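Local coordinates for putative pectin lyase (Geobacillus virus E2, PDB 7CHU) that forms the trimeric tailspike of a deep-sea thermophilic phage and probably binds, and perhaps cleaves, polysaccharide on the host cell surface, at the interface of chains A and B. Residues are numbered along the deposited sequence; one frame, centred on the assembly and turned at random. Chains: chain A/B, Putative pectin lyase.

Contact 1: the interface of chains A and B. Residues chain A 405, 409-411, 438-440; chain B 399, 402, 414-415.
B:Gln415 reaches across to A:Asp440 in the trimer interface of this phage tailspike, a member of the pectate lyase-like family of right-handed parallel beta-helices; the contact uses strands 402-407, 410-415 and 433-438 with the loop at A:Ala439 and A:Asp440. Polar contacts centre on the B:Gln415 amide. Its NE2 donates to the carboxylate oxygen A:Asp440 OD2 at 3.0 Å, with an angle of 158° at the hydrogen. The acceptor lies close to the amide plane, whereas the N-H comes down on the oxygen from above the carboxylate plane, the two flat groups being turned 74° against each other. Within chain B, the hydroxyl B:Ser402 OG donates to the amide oxygen B:Gln415 OE1 at 2.7 Å, in the carbonyl plane and on a lone pair. Bonded at both ends, the amide is fixed in its rotation, its nitrogen turned to the acid and its oxygen to the serine. B:Gln415 OE1 also lies 3.3 Å from the backbone A:Leu411 N, a close polar approach.

The chain that carries this amide makes van der Waals contacts as well. B:Gln415 has CG anti to the backbone N (chi1 -176°), which puts CG against A:Asp440 CB, and the bend at chi2 then turns the amide toward A:Asp440 OD2. B:Gln415 CB meets the methyl A:Ile438 CG2 at 3.7 Å, the two side chains sliding past each other in opposite directions.

Apolar packing continues around A:Leu411, whose branches part. Methyl A:Leu411 CD1 touches the rim of the indole at B:Trp399 CH2, 3.6 Å away, and A:Leu411 CB faces B:Ser402 CB. On the indole itself, B:Ser402 CB covers one face near the rim.

Backbone oxygens receive two further van der Waals contacts. A:Leu411 CD2 sits 3.6 Å from the carbonyl B:Phe414 O, and the ring carbon B:Trp399 CZ2 comes within 3.4 Å of the carbonyl A:Leu405 O.

Contact 2: the interface of chains A and B. Residues chain A 319-320, 341-343, 366-367; chain B 281, 313, 315, 335, 337.
A:Asp342 holds CG anti to its backbone N (chi1 -162°), sending its carboxylate across to B:Arg335, whose chain bends at chi2 and chi3 to present its guanidinium side-on. The two planes are nearly coplanar, 19° apart. B:Arg335 NH2 donates to A:Asp342 OD1 at 2.7 Å and B:Arg335 NE to A:Asp342 OD2 at 2.9 Å, each on a syn lone pair, in a bidentate salt bridge. The ammonium B:Lys337 NZ, turned by a bend at chi4, adds a second salt bridge to A:Asp342 OD2 from the anti side at 2.9 Å. OD2 thus accepts from two donors, and the paired positive charges probably favour the ionised acid. NZ also donates to the carbonyl B:Arg335 O, tying the two basic residues together.

Packing holds these groups in register. The guanidinium lies between A:Gly367 C and B:Val313 CG2 on opposite faces, both toward its rim, and B:Val313 CG1 presses on A:Asp342 CG at 3.5 Å. Alongside, the phenol B:Tyr315 OH, 3.4 Å from A:Asp342 CB, donates to B:Asn281 OD1 at 2.9 Å. That bond probably helps to hold the asparagine amide over one face of the A:Tyr320 ring, toward its CG-CD1-CE1 side and tilted 55° to it.

By tying A:Asp342 to B:Arg335 and B:Lys337 in a charge cluster, with B:Asn281 on A:Tyr320 as a second point of contact, this site probably helps keep the tailspike subunits side by side.

Contact 1: the interface of chains A and B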
# COMPACT_ATOMS: atom_id res chain seq x y z
N LEU A 405 18.47 -9.98 -21.92
CA LEU A 405 19.40 -10.31 -20.85
C LEU A 405 20.72 -9.57 -21.02
O LEU A 405 21.02 -8.96 -22.06
CB LEU A 405 19.64 -11.82 -20.79
CG LEU A 405 20.52 -12.39 -21.92
CD1 LEU A 405 21.30 -13.60 -21.40
CD2 LEU A 405 19.68 -12.72 -23.15
N GLY A 409 27.96 -8.35 -20.32
CA GLY A 409 28.08 -6.92 -20.54
C GLY A 409 27.43 -6.42 -21.82
O GLY A 409 27.44 -5.22 -22.07
N ARG A 410 26.89 -7.31 -22.63
CA ARG A 410 26.20 -6.94 -23.85
C ARG A 410 24.69 -6.91 -23.63
O ARG A 410 24.15 -7.62 -22.77
CB ARG A 410 26.56 -7.92 -24.97
CG ARG A 410 28.08 -8.20 -25.13
CD ARG A 410 28.29 -9.42 -26.04
NE ARG A 410 29.70 -9.77 -26.21
CZ ARG A 410 30.41 -10.51 -25.36
NH1 ARG A 410 29.86 -10.99 -24.24
NH2 ARG A 410 31.70 -10.77 -25.62
N LEU A 411 24.00 -6.10 -24.42
CA LEU A 411 22.54 -6.16 -24.47
C LEU A 411 22.15 -7.29 -25.41
O LEU A 411 22.57 -7.30 -26.58
CB LEU A 411 21.93 -4.83 -24.92
CG LEU A 411 20.46 -4.80 -25.33
CD1 LEU A 411 19.56 -5.30 -24.21
CD2 LEU A 411 20.05 -3.39 -25.77
N ILE A 438 24.52 -7.18 -28.43
CA ILE A 438 24.98 -5.85 -28.83
C ILE A 438 26.04 -5.41 -27.83
O ILE A 438 25.75 -5.18 -26.66
CB ILE A 438 23.81 -4.87 -28.89
CG1 ILE A 438 22.73 -5.39 -29.85
CG2 ILE A 438 24.26 -3.47 -29.24
CD1 ILE A 438 21.41 -4.63 -29.69
N ALA A 439 27.29 -5.29 -28.30
CA ALA A 439 28.43 -5.02 -27.43
C ALA A 439 28.79 -3.54 -27.46
O ALA A 439 28.25 -2.76 -28.25
CB ALA A 439 29.63 -5.87 -27.85
N ASP A 440 29.67 -3.14 -26.55
CA ASP A 440 30.29 -1.82 -26.61
C ASP A 440 31.80 -1.96 -26.77
O ASP A 440 32.59 -1.26 -26.12
CB ASP A 440 29.90 -0.93 -25.43
CG ASP A 440 30.03 -1.59 -24.07
OD1 ASP A 440 30.91 -2.47 -23.91
OD2 ASP A 440 29.25 -1.22 -23.14
N TRP B 399 19.38 -1.24 -17.99
CA TRP B 399 20.19 -1.49 -16.82
C TRP B 399 21.62 -1.15 -17.20
O TRP B 399 22.04 -1.39 -18.34
CB TRP B 399 20.08 -2.94 -16.32
CG TRP B 399 20.61 -3.94 -17.31
CD1 TRP B 399 21.87 -4.47 -17.36
CD2 TRP B 399 19.89 -4.51 -18.42
NE1 TRP B 399 21.98 -5.33 -18.43
CE2 TRP B 399 20.78 -5.37 -19.10
CE3 TRP B 399 18.57 -4.39 -18.89
CZ2 TRP B 399 20.39 -6.12 -20.21
CZ3 TRP B 399 18.19 -5.12 -20.01
CH2 TRP B 399 19.10 -5.98 -20.66
N SER B 402 22.84 -0.64 -21.04
CA SER B 402 22.06 -1.39 -22.02
C SER B 402 20.66 -0.79 -22.05
O SER B 402 19.99 -0.76 -21.01
CB SER B 402 21.99 -2.87 -21.62
OG SER B 402 23.28 -3.43 -21.44
N PHE B 414 20.08 -0.21 -27.78
CA PHE B 414 21.38 0.45 -27.84
C PHE B 414 22.26 -0.01 -26.69
O PHE B 414 21.78 -0.24 -25.57
CB PHE B 414 21.21 1.99 -27.77
CG PHE B 414 20.88 2.63 -29.08
CD1 PHE B 414 20.63 1.87 -30.22
CD2 PHE B 414 20.84 4.02 -29.19
CE1 PHE B 414 20.35 2.47 -31.44
CE2 PHE B 414 20.57 4.63 -30.39
CZ PHE B 414 20.33 3.87 -31.52
N GLN B 415 23.57 -0.09 -26.95
CA GLN B 415 24.59 -0.36 -25.94
C GLN B 415 25.56 0.81 -25.87
O GLN B 415 26.23 1.14 -26.86
CB GLN B 415 25.34 -1.67 -26.23
CG GLN B 415 26.36 -2.06 -25.15
CD GLN B 415 25.72 -2.37 -23.79
OE1 GLN B 415 24.66 -2.98 -23.71
NE2 GLN B 415 26.39 -1.96 -22.72

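Contact 2: the interface of chains A and B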
# COMPACT_ATOMS: atom_id res chain seq x y z
N CYS A 319 6.40 -7.08 -0.70
CA CYS A 319 6.61 -7.88 0.49
C CYS A 319 8.08 -8.21 0.67
O CYS A 319 8.87 -8.21 -0.29
CB CYS A 319 5.76 -9.16 0.48
SG CYS A 319 3.96 -8.88 0.48
N TYR A 320 8.42 -8.49 1.92
CA TYR A 320 9.78 -8.73 2.36
C TYR A 320 9.91 -10.20 2.76
O TYR A 320 9.16 -10.69 3.62
CB TYR A 320 10.11 -7.81 3.55
CG TYR A 320 11.28 -8.24 4.42
CD1 TYR A 320 12.57 -8.37 3.90
CD2 TYR A 320 11.09 -8.49 5.77
CE1 TYR A 320 13.63 -8.74 4.71
CE2 TYR A 320 12.12 -8.86 6.58
CZ TYR A 320 13.38 -8.99 6.05
OH TYR A 320 14.37 -9.37 6.91
N CYS A 341 8.81 -7.13 -4.67
CA CYS A 341 9.22 -7.83 -3.46
C CYS A 341 10.74 -7.93 -3.40
O CYS A 341 11.43 -7.89 -4.42
CB CYS A 341 8.59 -9.23 -3.41
SG CYS A 341 6.77 -9.16 -3.46
N ASP A 342 11.24 -8.16 -2.20
CA ASP A 342 12.66 -8.42 -2.05
C ASP A 342 12.85 -9.73 -1.29
O ASP A 342 12.13 -10.00 -0.32
CB ASP A 342 13.36 -7.29 -1.33
CG ASP A 342 14.87 -7.33 -1.54
OD1 ASP A 342 15.52 -7.96 -0.68
OD2 ASP A 342 15.38 -6.75 -2.55
N PHE A 343 13.83 -10.50 -1.73
CA PHE A 343 14.10 -11.86 -1.26
C PHE A 343 15.55 -11.95 -0.82
O PHE A 343 16.45 -11.59 -1.59
CB PHE A 343 13.85 -12.88 -2.37
CG PHE A 343 12.50 -12.80 -3.00
CD1 PHE A 343 11.43 -13.55 -2.48
CD2 PHE A 343 12.29 -12.03 -4.14
CE1 PHE A 343 10.17 -13.52 -3.07
CE2 PHE A 343 11.04 -11.96 -4.75
CZ PHE A 343 9.96 -12.72 -4.21
N SER A 366 13.71 -7.77 -6.55
CA SER A 366 15.16 -7.97 -6.50
C SER A 366 15.46 -8.86 -5.31
O SER A 366 14.54 -9.37 -4.65
CB SER A 366 15.91 -6.63 -6.45
OG SER A 366 17.26 -6.83 -6.88
N GLY A 367 16.74 -9.11 -5.07
CA GLY A 367 17.12 -9.97 -3.97
C GLY A 367 18.47 -10.61 -4.19
O GLY A 367 19.12 -10.41 -5.21
N ASN B 281 14.54 -2.07 4.62
CA ASN B 281 13.19 -2.66 4.53
C ASN B 281 12.11 -1.75 5.13
O ASN B 281 11.15 -2.23 5.73
CB ASN B 281 13.15 -4.04 5.18
CG ASN B 281 13.29 -5.14 4.16
OD1 ASN B 281 12.36 -5.44 3.41
ND2 ASN B 281 14.50 -5.69 4.06
N VAL B 313 16.95 -1.50 0.51
CA VAL B 313 15.67 -2.21 0.40
C VAL B 313 14.51 -1.35 0.92
O VAL B 313 13.66 -1.84 1.68
CB VAL B 313 15.72 -3.56 1.13
CG1 VAL B 313 14.63 -4.51 0.60
CG2 VAL B 313 17.10 -4.21 1.01
N TYR B 315 11.08 0.60 0.00
CA TYR B 315 10.02 0.45 -0.98
C TYR B 315 9.27 1.77 -1.06
O TYR B 315 8.69 2.21 -0.07
CB TYR B 315 9.07 -0.68 -0.61
CG TYR B 315 9.69 -2.02 -0.26
CD1 TYR B 315 10.44 -2.18 0.89
CD2 TYR B 315 9.43 -3.15 -1.04
CE1 TYR B 315 10.95 -3.42 1.25
CE2 TYR B 315 9.94 -4.41 -0.70
CZ TYR B 315 10.70 -4.53 0.44
OH TYR B 315 11.21 -5.75 0.77
N ARG B 335 19.18 -1.73 -3.69
CA ARG B 335 17.95 -2.51 -3.83
C ARG B 335 16.72 -1.75 -3.35
O ARG B 335 15.74 -2.36 -2.94
CB ARG B 335 18.05 -3.88 -3.13
CG ARG B 335 19.23 -4.72 -3.60
CD ARG B 335 18.94 -6.21 -3.77
NE ARG B 335 18.28 -6.82 -2.62
CZ ARG B 335 18.88 -7.19 -1.48
NH1 ARG B 335 20.18 -6.98 -1.31
NH2 ARG B 335 18.18 -7.76 -0.50
N LYS B 337 13.33 0.34 -4.10
CA LYS B 337 12.32 0.15 -5.14
C LYS B 337 11.46 1.40 -5.25
O LYS B 337 10.86 1.84 -4.25
CB LYS B 337 11.47 -1.09 -4.83
CG LYS B 337 12.24 -2.39 -4.96
CD LYS B 337 11.65 -3.48 -4.08
CE LYS B 337 12.47 -4.77 -4.18
NZ LYS B 337 13.90 -4.56 -3.83

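The C-alpha centres of contact 1 and contact 2 lie about 25 Å apart along the same A-B interface, and the two share no residues or strands. Contact 2 draws on the short strands and turns of the beta-helix, between residues 281 and 367, whereas contact 1 uses strands 398-399, 402-407, 410-415 and 433-438, and the loop with A:Asp440, farther toward the C-terminus. Chains A and B are therefore joined at two separate places along the spike, which probably helps keep them in register; equivalent contacts recur around the trimer.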